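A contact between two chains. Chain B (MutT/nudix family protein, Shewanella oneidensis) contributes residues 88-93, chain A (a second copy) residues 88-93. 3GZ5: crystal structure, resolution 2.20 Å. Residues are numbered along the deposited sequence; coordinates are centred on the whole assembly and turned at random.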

# COMPACT_ATOMS: atom_id res chain seq x y z
N GLU B 88 2.32 -7.11 6.55
CA GLU B 88 1.79 -5.88 6.00
C GLU B 88 1.03 -6.20 4.73
O GLU B 88 1.50 -6.98 3.88
CB GLU B 88 2.95 -4.91 5.67
CG GLU B 88 2.50 -3.61 5.00
CD GLU B 88 3.65 -2.76 4.49
OE1 GLU B 88 3.61 -1.52 4.66
OE2 GLU B 88 4.61 -3.32 3.90
N GLN B 89 -0.14 -5.58 4.57
CA GLN B 89 -0.91 -5.73 3.35
C GLN B 89 -0.13 -5.20 2.14
O GLN B 89 0.43 -4.10 2.17
CB GLN B 89 -2.24 -4.97 3.51
CG GLN B 89 -3.42 -5.60 2.82
CD GLN B 89 -4.71 -4.85 3.09
OE1 GLN B 89 -5.51 -5.23 3.96
NE2 GLN B 89 -4.93 -3.80 2.34
N LEU B 90 -0.06 -6.01 1.08
CA LEU B 90 0.58 -5.64 -0.17
C LEU B 90 -0.38 -4.93 -1.14
O LEU B 90 -0.17 -3.79 -1.55
CB LEU B 90 1.18 -6.90 -0.81
CG LEU B 90 1.95 -6.72 -2.13
CD1 LEU B 90 3.18 -5.82 -1.96
CD2 LEU B 90 2.33 -8.07 -2.80
N CYS B 91 -1.43 -5.65 -1.53
CA CYS B 91 -2.33 -5.19 -2.56
C CYS B 91 -3.56 -6.11 -2.54
O CYS B 91 -3.55 -7.17 -1.90
CB CYS B 91 -1.64 -5.20 -3.94
SG CYS B 91 -1.13 -6.86 -4.45
N THR B 92 -4.62 -5.66 -3.20
CA THR B 92 -5.83 -6.45 -3.39
C THR B 92 -5.98 -6.53 -4.88
O THR B 92 -6.02 -5.51 -5.56
CB THR B 92 -7.05 -5.76 -2.71
OG1 THR B 92 -6.85 -5.80 -1.30
CG2 THR B 92 -8.36 -6.46 -3.04
N VAL B 93 -5.99 -7.75 -5.41
CA VAL B 93 -6.24 -7.93 -6.84
C VAL B 93 -7.63 -8.51 -7.05
O VAL B 93 -8.04 -9.46 -6.37
CB VAL B 93 -5.15 -8.80 -7.50
CG1 VAL B 93 -5.45 -8.98 -8.98
CG2 VAL B 93 -3.79 -8.11 -7.38
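Chain A 88-93: EQLCTV

Residues 88-93 of chains A and B, the same segment in two copies of one protein, each lie inside a longer strand. The two strands cross almost at right angles, their N-to-C directions 89° apart and their axes 7.0 Å apart at closest approach, so they meet over a short crossing rather than pairing lengthwise. The backbone is extended through most of each stretch; the exceptions are Leu A90 and Leu B90, with phi/psi of -102/-57 and -89/-61. Across the contact like faces like: Thr A92 CA lies 7.0 Å from Thr B92 CA, and Cys A91 CA lies 7.2 Å from Cys B91 CA.

The threonines mark the centre of this near-symmetric arrangement. Both side chains point toward the opposite strand with chi1 in the m well, which brings Thr A92 OG1 to 2.4 Å from Thr B92 OG1, a very short hydrogen bond in which either hydroxyl could be the donor. Gln A89 and Gln B89 also point toward the partner strand, each reaching the backbone of the other chain's threonine. Gln A89 NE2 comes within 3.0 Å of Thr B92 N; in the reciprocal contact, Gln B89 NE2 lies 2.8 Å from Thr A92 N. These amides are probably turned over in the model, so their nitrogen and oxygen labels should be read with caution. They also lie against the cysteine of the other chain, Gln B89 against Cys A91 and Gln A89 against Cys B91; the cysteine CA-to-CB bonds point away overall although each CB touches the partner. Leu A90, Leu B90, Val A93 and Val B93 point away, and Glu A88 and Glu B88 are out of reach. Together the stretches bury 257 Å², most of it on Gln A89, Gln B89, Thr A92 and Thr B92.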

# COMPACT_ATOMS: atom_id res chain seq x y z
N GLU A 88 -5.31 5.60 -7.08
CA GLU A 88 -4.39 4.61 -6.57
C GLU A 88 -5.05 3.84 -5.42
O GLU A 88 -5.66 4.44 -4.53
CB GLU A 88 -3.06 5.25 -6.07
CG GLU A 88 -2.03 4.20 -5.59
CD GLU A 88 -0.81 4.78 -4.89
OE1 GLU A 88 -0.95 5.72 -4.09
OE2 GLU A 88 0.30 4.28 -5.10
N GLN A 89 -4.91 2.52 -5.43
CA GLN A 89 -5.44 1.71 -4.36
C GLN A 89 -4.78 2.05 -3.05
O GLN A 89 -3.55 2.19 -3.00
CB GLN A 89 -5.26 0.22 -4.65
CG GLN A 89 -6.18 -0.68 -3.85
CD GLN A 89 -6.00 -2.13 -4.23
OE1 GLN A 89 -6.78 -2.68 -5.02
NE2 GLN A 89 -4.97 -2.75 -3.69
N LEU A 90 -5.59 2.12 -1.98
CA LEU A 90 -5.11 2.54 -0.67
C LEU A 90 -4.89 1.39 0.34
O LEU A 90 -3.79 1.24 0.89
CB LEU A 90 -6.04 3.62 -0.07
CG LEU A 90 -5.71 4.10 1.36
CD1 LEU A 90 -4.33 4.79 1.44
CD2 LEU A 90 -6.80 4.99 1.94
N CYS A 91 -5.93 0.61 0.58
CA CYS A 91 -5.89 -0.47 1.57
C CYS A 91 -7.22 -1.18 1.46
O CYS A 91 -8.17 -0.64 0.87
CB CYS A 91 -5.75 0.09 3.00
SG CYS A 91 -7.14 1.15 3.49
N THR A 92 -7.29 -2.39 2.01
CA THR A 92 -8.55 -3.11 2.09
C THR A 92 -8.79 -3.31 3.56
O THR A 92 -7.92 -3.79 4.30
CB THR A 92 -8.50 -4.47 1.30
OG1 THR A 92 -8.23 -4.20 -0.07
CG2 THR A 92 -9.81 -5.24 1.40
N VAL A 93 -9.99 -2.90 3.99
CA VAL A 93 -10.43 -3.06 5.37
C VAL A 93 -11.50 -4.13 5.36
O VAL A 93 -12.39 -4.13 4.50
CB VAL A 93 -11.03 -1.74 5.92
CG1 VAL A 93 -11.41 -1.88 7.37
CG2 VAL A 93 -10.02 -0.63 5.77